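Side-chain contacts in arginyl-trna synthetase (Thermus thermophilus, PDB 1IQ0), which probably joins L-arginine to tRNA(Arg) at the expense of ATP, as a monomeric class I aminoacyl-tRNA synthetase: residues Glu7-Gln12 against Asp60-Pro65; Pro260-Pro265 against Phe290-Ser295. One frame throughout, in Å; residues are numbered along the deposited sequence.

Contact 1 of 2, residues Glu7-Gln12 against Asp60-Pro65; sequences EEAIAQ and DRLPLP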
ATOM      1  N   GLU A   7      18.625  13.844 -12.167  1.00 35.27           N
ATOM      2  CA  GLU A   7      19.453  13.148 -11.191  1.00 36.26           C
ATOM      3  C   GLU A   7      20.420  12.227 -11.927  1.00 35.49           C
ATOM      4  O   GLU A   7      21.558  12.053 -11.505  1.00 35.19           O
ATOM      5  CB  GLU A   7      18.586  12.329 -10.230  1.00 39.56           C
ATOM      6  CG  GLU A   7      17.502  13.143  -9.553  1.00 40.57           C
ATOM      7  CD  GLU A   7      16.737  12.362  -8.504  1.00 41.87           C
ATOM      8  OE1 GLU A   7      16.438  11.173  -8.747  1.00 43.09           O
ATOM      9  OE2 GLU A   7      16.426  12.948  -7.444  1.00 41.76           O
ATOM     10  N   GLU A   8      19.964  11.640 -13.027  1.00 39.00           N
ATOM     11  CA  GLU A   8      20.814  10.750 -13.808  1.00 41.88           C
ATOM     12  C   GLU A   8      21.994  11.528 -14.379  1.00 41.37           C
ATOM     13  O   GLU A   8      23.137  11.081 -14.303  1.00 42.75           O
ATOM     14  CB  GLU A   8      20.018  10.112 -14.948  1.00 56.44           C
ATOM     15  CG  GLU A   8      20.854   9.231 -15.869  1.00 66.10           C
ATOM     16  CD  GLU A   8      21.643   8.173 -15.112  1.00 71.39           C
ATOM     17  OE1 GLU A   8      21.026   7.387 -14.363  1.00 74.22           O
ATOM     18  OE2 GLU A   8      22.882   8.127 -15.268  1.00 70.25           O
ATOM     19  N   ALA A   9      21.714  12.697 -14.945  1.00 41.61           N
ATOM     20  CA  ALA A   9      22.767  13.521 -15.519  1.00 40.56           C
ATOM     21  C   ALA A   9      23.752  13.973 -14.445  1.00 40.33           C
ATOM     22  O   ALA A   9      24.945  14.131 -14.712  1.00 39.53           O
ATOM     23  CB  ALA A   9      22.163  14.727 -16.223  1.00 28.61           C
ATOM     24  N   ILE A  10      23.251  14.183 -13.230  1.00 34.48           N
ATOM     25  CA  ILE A  10      24.101  14.611 -12.119  1.00 34.21           C
ATOM     26  C   ILE A  10      24.984  13.459 -11.648  1.00 38.18           C
ATOM     27  O   ILE A  10      26.169  13.645 -11.385  1.00 40.14           O
ATOM     28  CB  ILE A  10      23.257  15.101 -10.920  1.00 24.69           C
ATOM     29  CG1 ILE A  10      22.543  16.406 -11.286  1.00 26.03           C
ATOM     30  CG2 ILE A  10      24.146  15.287  -9.695  1.00 22.75           C
ATOM     31  CD1 ILE A  10      21.593  16.898 -10.213  1.00 30.38           C
ATOM     32  N   ALA A  11      24.391  12.274 -11.535  1.00 39.21           N
ATOM     33  CA  ALA A  11      25.116  11.083 -11.100  1.00 41.60           C
ATOM     34  C   ALA A  11      26.286  10.836 -12.045  1.00 44.70           C
ATOM     35  O   ALA A  11      27.444  10.754 -11.624  1.00 45.19           O
ATOM     36  CB  ALA A  11      24.183   9.877 -11.102  1.00 38.20           C
ATOM     37  N   GLN A  12      25.965  10.726 -13.330  1.00 55.58           N
ATOM     38  CA  GLN A  12      26.963  10.487 -14.358  1.00 58.17           C
ATOM     39  C   GLN A  12      28.090  11.506 -14.239  1.00 59.12           C
ATOM     40  O   GLN A  12      29.257  11.184 -14.459  1.00 60.72           O
ATOM     41  CB  GLN A  12      26.314  10.584 -15.739  1.00 69.60           C
ATOM     42  CG  GLN A  12      26.861   9.590 -16.740  1.00 73.65           C
ATOM     43  CD  GLN A  12      26.762   8.161 -16.242  1.00 76.77           C
ATOM     44  OE1 GLN A  12      25.680   7.683 -15.894  1.00 79.15           O
ATOM     45  NE2 GLN A  12      27.894   7.469 -16.204  1.00 76.67           N
ATOM     46  N   ASP A  60      30.565  22.886 -13.102  1.00 57.66           N
ATOM     47  CA  ASP A  60      31.609  22.921 -14.122  1.00 60.64           C
ATOM     48  C   ASP A  60      31.680  21.682 -15.017  1.00 60.38           C
ATOM     49  O   ASP A  60      31.985  21.787 -16.206  1.00 60.82           O
ATOM     50  CB  ASP A  60      32.966  23.155 -13.455  1.00 76.40           C
ATOM     51  CG  ASP A  60      33.043  24.496 -12.749  1.00 79.64           C
ATOM     52  OD1 ASP A  60      34.069  24.767 -12.095  1.00 83.26           O
ATOM     53  OD2 ASP A  60      32.078  25.283 -12.850  1.00 81.55           O
ATOM     54  N   ARG A  61      31.400  20.513 -14.455  1.00 48.38           N
ATOM     55  CA  ARG A  61      31.456  19.281 -15.230  1.00 50.82           C
ATOM     56  C   ARG A  61      30.087  18.684 -15.519  1.00 48.03           C
ATOM     57  O   ARG A  61      29.977  17.489 -15.804  1.00 48.79           O
ATOM     58  CB  ARG A  61      32.311  18.239 -14.504  1.00 89.11           C
ATOM     59  CG  ARG A  61      33.738  18.678 -14.257  1.00 96.20           C
ATOM     60  CD  ARG A  61      34.566  17.554 -13.666  1.00103.23           C
ATOM     61  NE  ARG A  61      35.936  17.981 -13.402  1.00107.84           N
ATOM     62  CZ  ARG A  61      36.894  17.183 -12.945  1.00110.57           C
ATOM     63  NH1 ARG A  61      36.636  15.906 -12.700  1.00110.50           N
ATOM     64  NH2 ARG A  61      38.112  17.663 -12.734  1.00112.37           N
ATOM     65  N   LEU A  62      29.042  19.505 -15.455  1.00 56.16           N
ATOM     66  CA  LEU A  62      27.695  19.007 -15.710  1.00 49.12           C
ATOM     67  C   LEU A  62      27.092  19.474 -17.026  1.00 45.87           C
ATOM     68  O   LEU A  62      26.753  20.646 -17.183  1.00 46.07           O
ATOM     69  CB  LEU A  62      26.755  19.404 -14.571  1.00 44.24           C
ATOM     70  CG  LEU A  62      25.290  18.987 -14.757  1.00 42.01           C
ATOM     71  CD1 LEU A  62      25.189  17.479 -14.916  1.00 40.42           C
ATOM     72  CD2 LEU A  62      24.474  19.446 -13.563  1.00 41.73           C
ATOM     73  N   PRO A  63      26.958  18.559 -17.998  1.00 44.21           N
ATOM     74  CA  PRO A  63      26.375  18.933 -19.287  1.00 44.95           C
ATOM     75  C   PRO A  63      24.871  19.102 -19.060  1.00 45.75           C
ATOM     76  O   PRO A  63      24.160  18.134 -18.777  1.00 46.23           O
ATOM     77  CB  PRO A  63      26.712  17.738 -20.173  1.00 39.88           C
ATOM     78  CG  PRO A  63      26.644  16.594 -19.210  1.00 37.58           C
ATOM     79  CD  PRO A  63      27.356  17.140 -17.990  1.00 41.09           C
ATOM     80  N   LEU A  64      24.399  20.337 -19.172  1.00 41.42           N
ATOM     81  CA  LEU A  64      22.991  20.650 -18.944  1.00 38.82           C
ATOM     82  C   LEU A  64      21.992  19.973 -19.869  1.00 35.88           C
ATOM     83  O   LEU A  64      22.132  20.019 -21.090  1.00 36.09           O
ATOM     84  CB  LEU A  64      22.775  22.165 -19.020  1.00 31.79           C
ATOM     85  CG  LEU A  64      23.569  23.031 -18.035  1.00 31.92           C
ATOM     86  CD1 LEU A  64      23.277  24.505 -18.308  1.00 30.33           C
ATOM     87  CD2 LEU A  64      23.204  22.662 -16.597  1.00 30.84           C
ATOM     88  N   PRO A  65      20.970  19.315 -19.293  1.00 30.52           N
ATOM     89  CA  PRO A  65      19.968  18.665 -20.145  1.00 28.49           C
ATOM     90  C   PRO A  65      19.308  19.831 -20.888  1.00 28.10           C
ATOM     91  O   PRO A  65      19.298  20.953 -20.371  1.00 26.96           O
ATOM     92  CB  PRO A  65      19.024  18.020 -19.136  1.00 26.24           C
ATOM     93  CG  PRO A  65      19.931  17.709 -17.974  1.00 27.58           C
ATOM     94  CD  PRO A  65      20.774  18.963 -17.876  1.00 27.53           C
TER
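L62 reaches across to A9 and I10 with its two methyl groups, and L62 and A9 carry most of the contact. The interaction is almost wholly apolar. CD1 of L62 lies 3.4 Å from the backbone O of A9, a methyl set against a carbonyl of the helix. The same methyl is 4.3 Å from CB of A9 and 4.2 Å from CA of I10. The other branch of L62, CD2, comes within 4.3 Å of CG1 of I10. In L62, CG is anti to the backbone N (chi1 177°), which turns it toward the helix, and chi2 of 59° splits the methyls between A9 and I10. A second apolar pair lies beside this one. CG of the P65 ring meets CB of A9 at 4.1 Å. The small A9 side chain therefore faces both L62 and P65. I10 takes part differently. Its CB points away from the loop, and CG1 is its side-chain atom nearest L62. Residues 7-12 belong to helix 3-15 of the N-terminal domain, an appended domain of arginyl-tRNA synthetases that probably takes part in recognising tRNA(Arg). Residues 61-65 lie in the loop between helix 51-60 and strand 68-74. I10 and L62 both also touch F80 on strand 77-82, so helix, loop and antiparallel sheet pack together here.

Contact 2 of 2, residues Pro260-Pro265 against Phe290-Ser295; sequences PHVFRP and FVLLRS
Two successive residues, L292 and L293, both point their CB toward 260-265, where a regular strand would alternate. Both also face L274 on the strand between, and the geometry is that of a classic beta bulge. The chain turns a corner at L292. Each leucine meets a different partner. CD1 of L292 touches CG1 of V262 at 4.2 Å, a plain methyl-to-methyl contact between two buried side chains. CD1 of L293 lies 3.8 Å from NH2 of R264. This is a van der Waals contact of a methyl with the guanidinium, made at a slant to its plane. R264 is extended from CG to NE, then bends about the CD-NE bond (chi4 68°). Its CB does not itself point at the other segment; the length of the chain brings NH2 to the leucine. The charge is met by E257, whose salt bridge uses NH1. V262 and L292 also share L256 of helix 248-256, and L293 touches L253 of the same helix. The backbones stay apart, with CA of V262 9.0 Å from CA of L292. Strand 274-277 lies between them and makes backbone hydrogen bonds to both, V275 with F263 and L274 with L292. Side chains from the outer strands, and from the bulge and loop that continue them, thus meet across the middle of a three-stranded antiparallel sheet backed by a helix, a small sheet of the class I catalytic domain separate from its nine-stranded one.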
ATOM      1  N   PRO A 260      24.986 -25.707  10.273  1.00 40.39           N
ATOM      2  CA  PRO A 260      25.695 -25.984  11.523  1.00 38.95           C
ATOM      3  C   PRO A 260      25.137 -25.122  12.659  1.00 39.44           C
ATOM      4  O   PRO A 260      25.332 -25.428  13.836  1.00 41.40           O
ATOM      5  CB  PRO A 260      27.141 -25.642  11.177  1.00 44.33           C
ATOM      6  CG  PRO A 260      26.990 -24.543  10.161  1.00 44.59           C
ATOM      7  CD  PRO A 260      25.882 -25.079   9.287  1.00 43.32           C
ATOM      8  N   HIS A 261      24.430 -24.052  12.302  1.00 32.23           N
ATOM      9  CA  HIS A 261      23.842 -23.160  13.297  1.00 33.61           C
ATOM     10  C   HIS A 261      22.409 -23.530  13.681  1.00 32.54           C
ATOM     11  O   HIS A 261      21.727 -22.779  14.373  1.00 31.84           O
ATOM     12  CB  HIS A 261      23.907 -21.719  12.800  1.00 42.18           C
ATOM     13  CG  HIS A 261      25.298 -21.267  12.492  1.00 45.11           C
ATOM     14  ND1 HIS A 261      25.738 -21.031  11.208  1.00 46.62           N
ATOM     15  CD2 HIS A 261      26.371 -21.084  13.298  1.00 41.75           C
ATOM     16  CE1 HIS A 261      27.022 -20.725  11.234  1.00 44.89           C
ATOM     17  NE2 HIS A 261      27.430 -20.752  12.490  1.00 43.44           N
ATOM     18  N   VAL A 262      21.956 -24.689  13.215  1.00 38.29           N
ATOM     19  CA  VAL A 262      20.621 -25.198  13.540  1.00 36.80           C
ATOM     20  C   VAL A 262      20.884 -26.545  14.198  1.00 38.62           C
ATOM     21  O   VAL A 262      21.304 -27.494  13.538  1.00 38.04           O
ATOM     22  CB  VAL A 262      19.757 -25.393  12.274  1.00 28.94           C
ATOM     23  CG1 VAL A 262      18.524 -26.223  12.605  1.00 28.20           C
ATOM     24  CG2 VAL A 262      19.330 -24.036  11.729  1.00 24.67           C
ATOM     25  N   PHE A 263      20.642 -26.627  15.500  1.00 31.53           N
ATOM     26  CA  PHE A 263      20.926 -27.855  16.229  1.00 36.36           C
ATOM     27  C   PHE A 263      20.093 -28.016  17.494  1.00 38.52           C
ATOM     28  O   PHE A 263      19.387 -27.095  17.912  1.00 36.06           O
ATOM     29  CB  PHE A 263      22.407 -27.860  16.598  1.00 57.27           C
ATOM     30  CG  PHE A 263      22.834 -26.635  17.358  1.00 57.88           C
ATOM     31  CD1 PHE A 263      22.671 -26.562  18.738  1.00 58.54           C
ATOM     32  CD2 PHE A 263      23.341 -25.527  16.685  1.00 58.20           C
ATOM     33  CE1 PHE A 263      23.005 -25.402  19.438  1.00 59.18           C
ATOM     34  CE2 PHE A 263      23.677 -24.361  17.374  1.00 58.19           C
ATOM     35  CZ  PHE A 263      23.507 -24.298  18.753  1.00 58.49           C
ATOM     36  N   ARG A 264      20.199 -29.194  18.106  1.00 41.58           N
ATOM     37  CA  ARG A 264      19.470 -29.499  19.332  1.00 45.30           C
ATOM     38  C   ARG A 264      20.407 -29.534  20.531  1.00 47.66           C
ATOM     39  O   ARG A 264      21.217 -30.451  20.666  1.00 47.05           O
ATOM     40  CB  ARG A 264      18.772 -30.860  19.234  1.00 50.97           C
ATOM     41  CG  ARG A 264      17.626 -30.939  18.249  1.00 55.08           C
ATOM     42  CD  ARG A 264      16.807 -32.208  18.478  1.00 56.57           C
ATOM     43  NE  ARG A 264      15.632 -32.265  17.614  1.00 58.51           N
ATOM     44  CZ  ARG A 264      15.680 -32.413  16.294  1.00 58.41           C
ATOM     45  NH1 ARG A 264      16.848 -32.526  15.675  1.00 52.14           N
ATOM     46  NH2 ARG A 264      14.556 -32.440  15.588  1.00 56.58           N
ATOM     47  N   PRO A 265      20.317 -28.534  21.416  1.00 52.22           N
ATOM     48  CA  PRO A 265      21.198 -28.544  22.586  1.00 53.86           C
ATOM     49  C   PRO A 265      20.921 -29.803  23.416  1.00 56.80           C
ATOM     50  O   PRO A 265      19.770 -30.090  23.752  1.00 55.05           O
ATOM     51  CB  PRO A 265      20.804 -27.263  23.321  1.00 45.28           C
ATOM     52  CG  PRO A 265      20.373 -26.354  22.208  1.00 44.84           C
ATOM     53  CD  PRO A 265      19.551 -27.280  21.341  1.00 45.22           C
ATOM     54  N   PHE A 290      16.470 -18.756  18.135  1.00 45.91           N
ATOM     55  CA  PHE A 290      15.054 -18.814  17.790  1.00 40.94           C
ATOM     56  C   PHE A 290      14.700 -20.298  17.896  1.00 38.59           C
ATOM     57  O   PHE A 290      15.403 -21.149  17.342  1.00 39.68           O
ATOM     58  CB  PHE A 290      14.814 -18.360  16.345  1.00 39.79           C
ATOM     59  CG  PHE A 290      14.901 -16.874  16.138  1.00 44.45           C
ATOM     60  CD1 PHE A 290      13.880 -16.033  16.580  1.00 43.20           C
ATOM     61  CD2 PHE A 290      15.995 -16.312  15.480  1.00 42.73           C
ATOM     62  CE1 PHE A 290      13.945 -14.654  16.369  1.00 43.74           C
ATOM     63  CE2 PHE A 290      16.070 -14.938  15.264  1.00 44.99           C
ATOM     64  CZ  PHE A 290      15.041 -14.106  15.709  1.00 42.78           C
ATOM     65  N   VAL A 291      13.629 -20.619  18.611  1.00 33.55           N
ATOM     66  CA  VAL A 291      13.235 -22.015  18.739  1.00 31.02           C
ATOM     67  C   VAL A 291      12.375 -22.410  17.544  1.00 29.56           C
ATOM     68  O   VAL A 291      11.429 -21.708  17.205  1.00 28.26           O
ATOM     69  CB  VAL A 291      12.433 -22.259  20.033  1.00 32.08           C
ATOM     70  CG1 VAL A 291      12.042 -23.730  20.132  1.00 28.06           C
ATOM     71  CG2 VAL A 291      13.259 -21.843  21.241  1.00 33.24           C
ATOM     72  N   LEU A 292      12.726 -23.520  16.894  1.00 26.45           N
ATOM     73  CA  LEU A 292      11.967 -24.012  15.747  1.00 23.28           C
ATOM     74  C   LEU A 292      11.028 -25.107  16.256  1.00 25.91           C
ATOM     75  O   LEU A 292       9.827 -25.079  15.987  1.00 25.11           O
ATOM     76  CB  LEU A 292      12.912 -24.567  14.669  1.00 22.60           C
ATOM     77  CG  LEU A 292      13.902 -23.574  14.034  1.00 24.05           C
ATOM     78  CD1 LEU A 292      14.822 -24.290  13.057  1.00 22.03           C
ATOM     79  CD2 LEU A 292      13.134 -22.479  13.312  1.00 20.48           C
ATOM     80  N   LEU A 293      11.588 -26.065  16.994  1.00 25.23           N
ATOM     81  CA  LEU A 293      10.815 -27.159  17.582  1.00 25.44           C
ATOM     82  C   LEU A 293      11.035 -27.176  19.092  1.00 27.37           C
ATOM     83  O   LEU A 293      12.175 -27.208  19.552  1.00 29.38           O
ATOM     84  CB  LEU A 293      11.246 -28.515  17.010  1.00 26.68           C
ATOM     85  CG  LEU A 293      10.901 -28.857  15.557  1.00 29.09           C
ATOM     86  CD1 LEU A 293      11.434 -30.243  15.213  1.00 28.63           C
ATOM     87  CD2 LEU A 293       9.399 -28.812  15.364  1.00 31.49           C
ATOM     88  N   ARG A 294       9.955 -27.143  19.865  1.00 34.84           N
ATOM     89  CA  ARG A 294      10.088 -27.191  21.319  1.00 36.30           C
ATOM     90  C   ARG A 294      10.488 -28.622  21.661  1.00 36.39           C
ATOM     91  O   ARG A 294      10.337 -29.520  20.833  1.00 36.62           O
ATOM     92  CB  ARG A 294       8.766 -26.824  22.002  1.00 32.55           C
ATOM     93  CG  ARG A 294       8.229 -25.450  21.605  1.00 36.95           C
ATOM     94  CD  ARG A 294       7.096 -25.001  22.516  1.00 41.23           C
ATOM     95  NE  ARG A 294       6.460 -23.766  22.053  1.00 48.19           N
ATOM     96  CZ  ARG A 294       5.672 -23.683  20.982  1.00 50.17           C
ATOM     97  NH1 ARG A 294       5.420 -24.766  20.258  1.00 49.36           N
ATOM     98  NH2 ARG A 294       5.132 -22.516  20.630  1.00 44.22           N
ATOM     99  N   SER A 295      11.009 -28.832  22.867  1.00 38.74           N
ATOM    100  CA  SER A 295      11.444 -30.161  23.294  1.00 38.62           C
ATOM    101  C   SER A 295      10.367 -31.232  23.149  1.00 38.95           C
ATOM    102  O   SER A 295      10.678 -32.388  22.859  1.00 36.76           O
ATOM    103  CB  SER A 295      11.937 -30.121  24.745  1.00 38.31           C
ATOM    104  OG  SER A 295      10.964 -29.551  25.605  1.00 46.98           O
TER

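The two contacts are separate, with centres 54 Å apart and nearest atoms about 35 Å apart. They share no secondary-structure element. Contact 1 is in the N-terminal domain, contact 2 in the catalytic domain. Both lie far from the centre of the chain and both are partly buried. In each, two of the four touching residues are buried; contact 2 also includes the exposed R264, while contact 1 has no exposed one. Contact 1 sets a loop on a helix and is apolar apart from a methyl against a backbone carbonyl. Contact 2 joins side chains on and just beyond the outer strands of one sheet, and pairs an apolar contact with a charged group at its margin.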